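PDB 3N7L: neurotoxin from Clostridium botulinum, which probably binds gangliosides on the surface of nerve cells, as the receptor-binding domain of a botulinum neurotoxin. Local coordinates for residues K234-N239 against H416-P421; D244-M249 against G280-I285. All coordinates share one frame; numbering follows the deposited sequence.

Contact 1 of 2, residues K234-N239 against H416-P421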
ATOM      1  N   LYS A 234       0.248  -2.338   8.424  1.00 18.71           N
ATOM      2  CA  LYS A 234       1.113  -1.811   7.372  1.00 18.78           C
ATOM      3  C   LYS A 234       1.185  -0.283   7.392  1.00 17.38           C
ATOM      4  O   LYS A 234       0.263   0.388   7.866  1.00 16.67           O
ATOM      5  CB  LYS A 234       0.614  -2.260   5.992  1.00 21.16           C
ATOM      6  CG  LYS A 234       0.383  -3.767   5.820  1.00 23.43           C
ATOM      7  CD  LYS A 234       1.638  -4.571   6.094  1.00 23.64           C
ATOM      8  CE  LYS A 234       1.487  -6.003   5.595  1.00 24.69           C
ATOM      9  NZ  LYS A 234       0.246  -6.644   6.108  1.00 24.08           N
ATOM     10  N   ASP A 235       2.286   0.260   6.880  1.00 18.22           N
ATOM     11  CA  ASP A 235       2.423   1.704   6.790  1.00 16.98           C
ATOM     12  C   ASP A 235       1.650   2.120   5.531  1.00 17.78           C
ATOM     13  O   ASP A 235       1.091   1.264   4.840  1.00 17.17           O
ATOM     14  CB  ASP A 235       3.907   2.126   6.748  1.00 17.31           C
ATOM     15  CG  ASP A 235       4.619   1.754   5.453  1.00 18.20           C
ATOM     16  OD1 ASP A 235       5.865   1.851   5.455  1.00 17.13           O
ATOM     17  OD2 ASP A 235       3.974   1.388   4.450  1.00 20.39           O
ATOM     18  N   TYR A 236       1.607   3.414   5.236  1.00 17.70           N
ATOM     19  CA  TYR A 236       0.839   3.914   4.094  1.00 19.26           C
ATOM     20  C   TYR A 236       1.177   3.313   2.725  1.00 18.88           C
ATOM     21  O   TYR A 236       0.307   3.207   1.856  1.00 16.49           O
ATOM     22  CB  TYR A 236       0.954   5.443   4.030  1.00 19.66           C
ATOM     23  CG  TYR A 236      -0.049   6.120   3.115  1.00 23.04           C
ATOM     24  CD1 TYR A 236      -1.421   5.980   3.322  1.00 22.57           C
ATOM     25  CD2 TYR A 236       0.377   6.946   2.074  1.00 25.81           C
ATOM     26  CE1 TYR A 236      -2.346   6.648   2.525  1.00 26.12           C
ATOM     27  CE2 TYR A 236      -0.540   7.621   1.268  1.00 25.20           C
ATOM     28  CZ  TYR A 236      -1.897   7.469   1.500  1.00 25.08           C
ATOM     29  OH  TYR A 236      -2.806   8.145   0.723  1.00 27.82           O
ATOM     30  N   TRP A 237       2.429   2.916   2.529  1.00 19.86           N
ATOM     31  CA  TRP A 237       2.841   2.358   1.243  1.00 19.48           C
ATOM     32  C   TRP A 237       2.685   0.837   1.190  1.00 19.99           C
ATOM     33  O   TRP A 237       2.961   0.217   0.163  1.00 20.95           O
ATOM     34  CB  TRP A 237       4.294   2.747   0.947  1.00 20.79           C
ATOM     35  CG  TRP A 237       4.560   4.236   1.042  1.00 22.39           C
ATOM     36  CD1 TRP A 237       5.579   4.843   1.721  1.00 20.48           C
ATOM     37  CD2 TRP A 237       3.805   5.290   0.428  1.00 21.88           C
ATOM     38  NE1 TRP A 237       5.504   6.209   1.570  1.00 21.31           N
ATOM     39  CE2 TRP A 237       4.427   6.510   0.781  1.00 21.25           C
ATOM     40  CE3 TRP A 237       2.664   5.321  -0.386  1.00 22.52           C
ATOM     41  CZ2 TRP A 237       3.946   7.752   0.346  1.00 23.83           C
ATOM     42  CZ3 TRP A 237       2.185   6.558  -0.819  1.00 23.70           C
ATOM     43  CH2 TRP A 237       2.828   7.756  -0.450  1.00 23.83           C
ATOM     44  N   GLY A 238       2.250   0.238   2.293  1.00 19.98           N
ATOM     45  CA  GLY A 238       2.067  -1.200   2.307  1.00 19.52           C
ATOM     46  C   GLY A 238       3.196  -2.017   2.907  1.00 21.19           C
ATOM     47  O   GLY A 238       3.123  -3.245   2.895  1.00 21.85           O
ATOM     48  N   ASN A 239       4.247  -1.365   3.403  1.00 20.36           N
ATOM     49  CA  ASN A 239       5.357  -2.090   4.032  1.00 21.94           C
ATOM     50  C   ASN A 239       4.904  -2.421   5.450  1.00 21.37           C
ATOM     51  O   ASN A 239       3.960  -1.814   5.950  1.00 21.53           O
ATOM     52  CB  ASN A 239       6.616  -1.220   4.131  1.00 23.34           C
ATOM     53  CG  ASN A 239       7.081  -0.693   2.787  1.00 28.68           C
ATOM     54  OD1 ASN A 239       7.309  -1.457   1.856  1.00 30.11           O
ATOM     55  ND2 ASN A 239       7.236   0.626   2.691  1.00 32.63           N
ATOM     56  N   HIS A 416      -9.831   5.814  10.992  1.00 19.24           N
ATOM     57  CA  HIS A 416      -8.769   5.123  10.256  1.00 21.09           C
ATOM     58  C   HIS A 416      -7.507   5.977  10.221  1.00 20.59           C
ATOM     59  O   HIS A 416      -7.497   7.063   9.636  1.00 20.27           O
ATOM     60  CB  HIS A 416      -9.201   4.809   8.818  1.00 21.66           C
ATOM     61  CG  HIS A 416     -10.376   3.885   8.720  1.00 25.38           C
ATOM     62  ND1 HIS A 416     -10.977   3.315   9.822  1.00 25.26           N
ATOM     63  CD2 HIS A 416     -11.075   3.450   7.645  1.00 25.72           C
ATOM     64  CE1 HIS A 416     -11.998   2.573   9.432  1.00 24.71           C
ATOM     65  NE2 HIS A 416     -12.079   2.638   8.116  1.00 26.87           N
ATOM     66  N   TRP A 417      -6.442   5.478  10.841  1.00 20.87           N
ATOM     67  CA  TRP A 417      -5.184   6.205  10.889  1.00 20.82           C
ATOM     68  C   TRP A 417      -4.103   5.558  10.039  1.00 21.05           C
ATOM     69  O   TRP A 417      -3.953   4.337  10.012  1.00 19.61           O
ATOM     70  CB  TRP A 417      -4.703   6.334  12.333  1.00 20.64           C
ATOM     71  CG  TRP A 417      -5.644   7.122  13.192  1.00 20.09           C
ATOM     72  CD1 TRP A 417      -6.698   6.639  13.914  1.00 20.98           C
ATOM     73  CD2 TRP A 417      -5.647   8.542  13.376  1.00 19.50           C
ATOM     74  NE1 TRP A 417      -7.360   7.674  14.536  1.00 20.34           N
ATOM     75  CE2 TRP A 417      -6.734   8.853  14.224  1.00 19.34           C
ATOM     76  CE3 TRP A 417      -4.836   9.585  12.907  1.00 17.72           C
ATOM     77  CZ2 TRP A 417      -7.032  10.164  14.613  1.00 19.41           C
ATOM     78  CZ3 TRP A 417      -5.131  10.889  13.292  1.00 16.39           C
ATOM     79  CH2 TRP A 417      -6.221  11.167  14.136  1.00 19.00           C
ATOM     80  N   VAL A 418      -3.350   6.403   9.349  1.00 19.92           N
ATOM     81  CA  VAL A 418      -2.283   5.947   8.480  1.00 20.03           C
ATOM     82  C   VAL A 418      -0.926   6.447   8.957  1.00 19.74           C
ATOM     83  O   VAL A 418      -0.845   7.455   9.659  1.00 19.69           O
ATOM     84  CB  VAL A 418      -2.527   6.443   7.053  1.00 22.05           C
ATOM     85  CG1 VAL A 418      -1.292   6.264   6.239  1.00 29.08           C
ATOM     86  CG2 VAL A 418      -3.688   5.683   6.431  1.00 21.72           C
ATOM     87  N   PHE A 419       0.132   5.731   8.577  1.00 17.94           N
ATOM     88  CA  PHE A 419       1.494   6.095   8.947  1.00 18.34           C
ATOM     89  C   PHE A 419       2.421   6.134   7.730  1.00 17.93           C
ATOM     90  O   PHE A 419       2.681   5.113   7.094  1.00 19.03           O
ATOM     91  CB  PHE A 419       2.053   5.119   9.987  1.00 16.06           C
ATOM     92  CG  PHE A 419       1.242   5.054  11.241  1.00 17.62           C
ATOM     93  CD1 PHE A 419       0.228   4.113  11.379  1.00 17.55           C
ATOM     94  CD2 PHE A 419       1.455   5.972  12.269  1.00 19.92           C
ATOM     95  CE1 PHE A 419      -0.569   4.083  12.528  1.00 18.71           C
ATOM     96  CE2 PHE A 419       0.666   5.954  13.420  1.00 21.28           C
ATOM     97  CZ  PHE A 419      -0.351   5.005  13.548  1.00 21.38           C
ATOM     98  N   VAL A 420       2.914   7.323   7.414  1.00 19.20           N
ATOM     99  CA  VAL A 420       3.814   7.498   6.286  1.00 18.13           C
ATOM    100  C   VAL A 420       5.235   7.579   6.821  1.00 19.25           C
ATOM    101  O   VAL A 420       5.569   8.482   7.590  1.00 18.01           O
ATOM    102  CB  VAL A 420       3.499   8.791   5.514  1.00 17.64           C
ATOM    103  CG1 VAL A 420       4.423   8.912   4.299  1.00 18.36           C
ATOM    104  CG2 VAL A 420       2.040   8.789   5.083  1.00 18.69           C
ATOM    105  N   PRO A 421       6.095   6.633   6.419  1.00 20.61           N
ATOM    106  CA  PRO A 421       7.481   6.650   6.894  1.00 22.57           C
ATOM    107  C   PRO A 421       8.189   7.949   6.501  1.00 26.42           C
ATOM    108  O   PRO A 421       8.095   8.397   5.358  1.00 25.40           O
ATOM    109  CB  PRO A 421       8.089   5.417   6.231  1.00 20.40           C
ATOM    110  CG  PRO A 421       7.302   5.287   4.957  1.00 21.68           C
ATOM    111  CD  PRO A 421       5.889   5.593   5.395  1.00 19.35           C
TER
HETATM  112  O   HOH W   1      -0.728   3.045   7.563  1.00 18.64           O
HETATM  113  O   HOH W   2       7.504   7.969   2.668  1.00 30.86           O
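The type I beta turn from Asp235 to Gly238, at the junction of the lectin-like and trefoil halves, packs against the last strand, 417-421, through Tyr236, Trp237 and Asp235. Tyr236 N gives Phe419 O a short, fairly straight hydrogen bond (2.7 Å, 166° at the hydrogen), arriving from above the carbonyl plane. Beside it, water 1 accepts from Phe419 N and donates to Lys234 O.

Tyr236 CG lies anti to the backbone N (chi1 -166°), which lays the side chain alongside Val420, CB standing 3.7 Å from Val420 CG2. The Trp237 indole crosses the side chains of Pro421 and Val420 at a slant: its CD1 is 3.7 Å from Pro421 CG, while the NE1-CZ2 flank meets Val420 CG1. A broad indole suits this place because one ring meets two small aliphatic side chains and still uses its N-H. In the ring plane, NE1 donates to water 2 (2.9 Å), which in turn donates to Pro421 O. Tyr236 CD2 rests over one indole face, near its rim.

Aspartate suits the first turn position because its short carboxylate reaches back to the N-H groups that follow: Asp235 OD2 accepts Asn239 N at 3.0 Å from well out of the carboxylate plane, and Trp237 N more weakly, while OD1 lies over Pro421 CD (3.7 Å). Gly238 has the positive phi (98°) that glycine tolerates readily.

From the lectin-like half, Lys141 makes a cation-pi contact with Tyr236, and the backbones of Trp142 and Trp237 are hydrogen-bonded. The contact thus sits where the jelly-roll and beta-trefoil halves meet, the two-domain build of clostridial neurotoxin receptor-binding domains.

Contact 2 of 2, residues D244-M249 against G280-I285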
ATOM      1  N   ASP A 244       9.835   1.874  16.879  1.00 18.48           N
ATOM      2  CA  ASP A 244      11.119   2.575  16.860  1.00 20.51           C
ATOM      3  C   ASP A 244      11.475   3.221  15.517  1.00 18.24           C
ATOM      4  O   ASP A 244      12.643   3.232  15.131  1.00 19.74           O
ATOM      5  CB  ASP A 244      12.242   1.592  17.241  1.00 22.65           C
ATOM      6  CG  ASP A 244      11.872   0.696  18.415  1.00 25.90           C
ATOM      7  OD1 ASP A 244      12.437  -0.416  18.505  1.00 27.08           O
ATOM      8  OD2 ASP A 244      11.030   1.101  19.251  1.00 27.05           O
ATOM      9  N   LYS A 245      10.482   3.754  14.808  1.00 20.15           N
ATOM     10  CA  LYS A 245      10.718   4.397  13.513  1.00 17.76           C
ATOM     11  C   LYS A 245       9.802   5.612  13.354  1.00 19.60           C
ATOM     12  O   LYS A 245       8.624   5.567  13.721  1.00 18.85           O
ATOM     13  CB  LYS A 245      10.469   3.398  12.380  1.00 18.86           C
ATOM     14  CG  LYS A 245      10.654   3.946  10.959  1.00 20.55           C
ATOM     15  CD  LYS A 245      10.528   2.816   9.931  1.00 24.67           C
ATOM     16  CE  LYS A 245      10.564   3.322   8.488  1.00 23.35           C
ATOM     17  NZ  LYS A 245      11.748   4.183   8.207  1.00 24.36           N
ATOM     18  N   GLU A 246      10.347   6.696  12.815  1.00 18.43           N
ATOM     19  CA  GLU A 246       9.577   7.916  12.620  1.00 19.60           C
ATOM     20  C   GLU A 246       8.550   7.766  11.499  1.00 18.36           C
ATOM     21  O   GLU A 246       8.856   7.241  10.427  1.00 18.71           O
ATOM     22  CB  GLU A 246      10.516   9.083  12.307  1.00 22.47           C
ATOM     23  CG  GLU A 246      11.274   9.610  13.509  1.00 27.68           C
ATOM     24  CD  GLU A 246      12.102  10.846  13.183  1.00 32.18           C
ATOM     25  OE1 GLU A 246      12.425  11.606  14.113  1.00 35.38           O
ATOM     26  OE2 GLU A 246      12.437  11.055  12.000  1.00 35.69           O
ATOM     27  N   TYR A 247       7.332   8.224  11.771  1.00 15.68           N
ATOM     28  CA  TYR A 247       6.225   8.176  10.815  1.00 16.43           C
ATOM     29  C   TYR A 247       5.413   9.445  10.939  1.00 16.98           C
ATOM     30  O   TYR A 247       5.389  10.082  12.000  1.00 17.87           O
ATOM     31  CB  TYR A 247       5.255   7.026  11.128  1.00 17.80           C
ATOM     32  CG  TYR A 247       5.749   5.633  10.838  1.00 16.92           C
ATOM     33  CD1 TYR A 247       5.769   5.134   9.535  1.00 16.79           C
ATOM     34  CD2 TYR A 247       6.185   4.804  11.873  1.00 18.62           C
ATOM     35  CE1 TYR A 247       6.216   3.837   9.272  1.00 18.58           C
ATOM     36  CE2 TYR A 247       6.636   3.507  11.623  1.00 17.49           C
ATOM     37  CZ  TYR A 247       6.652   3.032  10.322  1.00 17.01           C
ATOM     38  OH  TYR A 247       7.119   1.767  10.064  1.00 15.45           O
ATOM     39  N   TYR A 248       4.734   9.806   9.855  1.00 17.46           N
ATOM     40  CA  TYR A 248       3.841  10.947   9.882  1.00 17.33           C
ATOM     41  C   TYR A 248       2.487  10.281  10.095  1.00 18.98           C
ATOM     42  O   TYR A 248       2.073   9.424   9.307  1.00 18.59           O
ATOM     43  CB  TYR A 248       3.863  11.712   8.557  1.00 17.83           C
ATOM     44  CG  TYR A 248       5.111  12.548   8.379  1.00 20.64           C
ATOM     45  CD1 TYR A 248       6.147  12.124   7.552  1.00 21.06           C
ATOM     46  CD2 TYR A 248       5.265  13.756   9.065  1.00 20.23           C
ATOM     47  CE1 TYR A 248       7.313  12.885   7.406  1.00 24.19           C
ATOM     48  CE2 TYR A 248       6.422  14.522   8.926  1.00 23.89           C
ATOM     49  CZ  TYR A 248       7.440  14.081   8.093  1.00 23.50           C
ATOM     50  OH  TYR A 248       8.570  14.843   7.936  1.00 25.83           O
ATOM     51  N   MET A 249       1.821  10.648  11.181  1.00 18.54           N
ATOM     52  CA  MET A 249       0.525  10.075  11.496  1.00 19.02           C
ATOM     53  C   MET A 249      -0.545  10.951  10.876  1.00 18.71           C
ATOM     54  O   MET A 249      -0.592  12.161  11.122  1.00 17.59           O
ATOM     55  CB  MET A 249       0.345  10.006  13.006  1.00 19.13           C
ATOM     56  CG  MET A 249      -0.806   9.131  13.434  1.00 16.74           C
ATOM     57  SD  MET A 249      -0.837   8.983  15.214  1.00 24.17           S
ATOM     58  CE  MET A 249      -2.157  10.098  15.597  1.00 22.47           C
ATOM     59  N   GLY A 280       5.389  19.017   9.509  1.00 24.04           N
ATOM     60  CA  GLY A 280       4.916  18.808  10.861  1.00 23.19           C
ATOM     61  C   GLY A 280       5.744  17.840  11.686  1.00 21.08           C
ATOM     62  O   GLY A 280       6.818  17.413  11.279  1.00 19.25           O
ATOM     63  N   TYR A 281       5.216  17.486  12.850  1.00 20.90           N
ATOM     64  CA  TYR A 281       5.891  16.582  13.766  1.00 21.52           C
ATOM     65  C   TYR A 281       5.685  15.115  13.427  1.00 21.34           C
ATOM     66  O   TYR A 281       4.634  14.720  12.918  1.00 20.47           O
ATOM     67  CB  TYR A 281       5.421  16.864  15.195  1.00 20.59           C
ATOM     68  CG  TYR A 281       5.691  18.292  15.599  1.00 24.45           C
ATOM     69  CD1 TYR A 281       4.681  19.090  16.144  1.00 25.38           C
ATOM     70  CD2 TYR A 281       6.945  18.866  15.382  1.00 25.60           C
ATOM     71  CE1 TYR A 281       4.914  20.429  16.456  1.00 27.10           C
ATOM     72  CE2 TYR A 281       7.188  20.202  15.691  1.00 28.37           C
ATOM     73  CZ  TYR A 281       6.171  20.977  16.223  1.00 27.18           C
ATOM     74  OH  TYR A 281       6.413  22.302  16.507  1.00 30.76           O
ATOM     75  N   LYS A 282       6.709  14.321  13.716  1.00 19.91           N
ATOM     76  CA  LYS A 282       6.683  12.892  13.463  1.00 20.42           C
ATOM     77  C   LYS A 282       6.446  12.147  14.763  1.00 19.10           C
ATOM     78  O   LYS A 282       6.731  12.650  15.845  1.00 21.08           O
ATOM     79  CB  LYS A 282       8.011  12.447  12.842  1.00 21.85           C
ATOM     80  CG  LYS A 282       8.187  12.922  11.414  1.00 26.77           C
ATOM     81  CD  LYS A 282       9.638  12.867  10.958  1.00 31.44           C
ATOM     82  CE  LYS A 282      10.410  14.086  11.424  1.00 32.22           C
ATOM     83  NZ  LYS A 282      11.785  14.116  10.837  1.00 36.73           N
ATOM     84  N   ILE A 283       5.913  10.943  14.649  1.00 21.35           N
ATOM     85  CA  ILE A 283       5.655  10.116  15.814  1.00 21.52           C
ATOM     86  C   ILE A 283       6.531   8.873  15.729  1.00 20.91           C
ATOM     87  O   ILE A 283       7.005   8.519  14.651  1.00 18.17           O
ATOM     88  CB  ILE A 283       4.134   9.689  15.899  1.00 26.56           C
ATOM     89  CG1 ILE A 283       3.701   8.903  14.654  1.00 26.58           C
ATOM     90  CG2 ILE A 283       3.257  10.912  16.034  1.00 31.68           C
ATOM     91  CD1 ILE A 283       4.158   7.432  14.652  1.00 29.36           C
ATOM     92  N   ILE A 284       6.753   8.233  16.874  1.00 18.98           N
ATOM     93  CA  ILE A 284       7.519   6.998  16.942  1.00 18.80           C
ATOM     94  C   ILE A 284       6.638   6.058  17.757  1.00 18.59           C
ATOM     95  O   ILE A 284       6.176   6.419  18.840  1.00 18.65           O
ATOM     96  CB  ILE A 284       8.876   7.180  17.660  1.00 19.55           C
ATOM     97  CG1 ILE A 284       9.787   8.085  16.827  1.00 20.30           C
ATOM     98  CG2 ILE A 284       9.540   5.814  17.873  1.00 17.97           C
ATOM     99  CD1 ILE A 284      11.089   8.451  17.513  1.00 21.54           C
ATOM    100  N   ILE A 285       6.387   4.868  17.232  1.00 17.04           N
ATOM    101  CA  ILE A 285       5.539   3.911  17.928  1.00 17.19           C
ATOM    102  C   ILE A 285       6.391   3.069  18.871  1.00 16.42           C
ATOM    103  O   ILE A 285       7.426   2.545  18.473  1.00 18.99           O
ATOM    104  CB  ILE A 285       4.804   3.006  16.908  1.00 17.83           C
ATOM    105  CG1 ILE A 285       4.197   3.878  15.801  1.00 17.23           C
ATOM    106  CG2 ILE A 285       3.693   2.218  17.601  1.00 14.08           C
ATOM    107  CD1 ILE A 285       3.671   3.084  14.608  1.00 18.37           C
TER
HETATM  108  O   HOH W   3       7.632   3.549  15.060  1.00 17.46           O
HETATM  109  O   HOH W   4       8.405  17.248   9.086  1.00 28.43           O
HETATM  110  O   HOH W   5       2.704  12.714  12.824  1.00 15.31           O
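Lys282 lies over one face of the Tyr248 ring, its CG 3.7 Å from the ring centroid and 23° off the normal, a CH-pi contact displaced toward the CE2 side. Gly280 O sits in the ring plane at the edge, and water 4, also in plane, joins Tyr248 OH to that carbonyl. At the Tyr247 ring, Ile283 CD1 comes near the plane at the edge, and water 3 lies in plane farther along it; Ile285 CD1 approaches obliquely, 4.1 Å from CD2. The hydroxyl of Tyr247 is hydrogen-bonded to Arg242 N.

A long, flexible lysine fits its place because its methylenes can cover an aromatic ring while the ammonium goes on to a charge. Bent at chi3 (-82°), Lys282 turns NZ to Glu246 OE2, a salt bridge of 3.3 Å whose hydrogen bond is weak. Glu246, extended beyond CG, also rests its CG on Ile284 CG1.

Strands 246-251 and 283-287 are antiparallel neighbours in the sheet of the beta-trefoil half, but the short segments here diverge strongly, at 114° between their directions. Direct pairing is correspondingly brief. Tyr247 and Ile283 form a hydrogen-bonded pair, Tyr247 N to Ile283 O at 2.9 Å and Ile283 N to Tyr247 O at 2.8 Å. Toward one end, water 3 accepts from both Lys245 N and Ile285 N, and Asp244 N then reaches Ile285 O directly (3.0 Å), while its carboxylate forms a salt bridge with Lys286. Toward the other, water 5 accepts from Met249 N and donates to Tyr281 O.

On the Tyr247 side of the sheet, branched Ile283 fills two positions at once: with CG1 between the backbone N and the carbonyl carbon, CD1 reaches Tyr247 CB (3.7 Å) and CG1 meets Met249 CB.

Both contacts belong to the C-terminal, trefoil-family half of the protein, their centres about 11 Å apart, and they meet in one antiparallel sheet. Strand 246-251 lies between the other two: it pairs with 283-287 in contact 2 and with 417-421, which contributes to contact 1. Tyr248 N and Val420 O, 2.8 Å apart, probably form a hydrogen bond that ties strand 246-251 to 417-421, and Phe419 packs on Met249. Along the chain the order is 234-239, 244-249, 280-285, 416-421, so contact 1 spans nearly the whole half and encloses contact 2. The first strand of the trefoil thus joins its last strand, beside the connection to the lectin-like half.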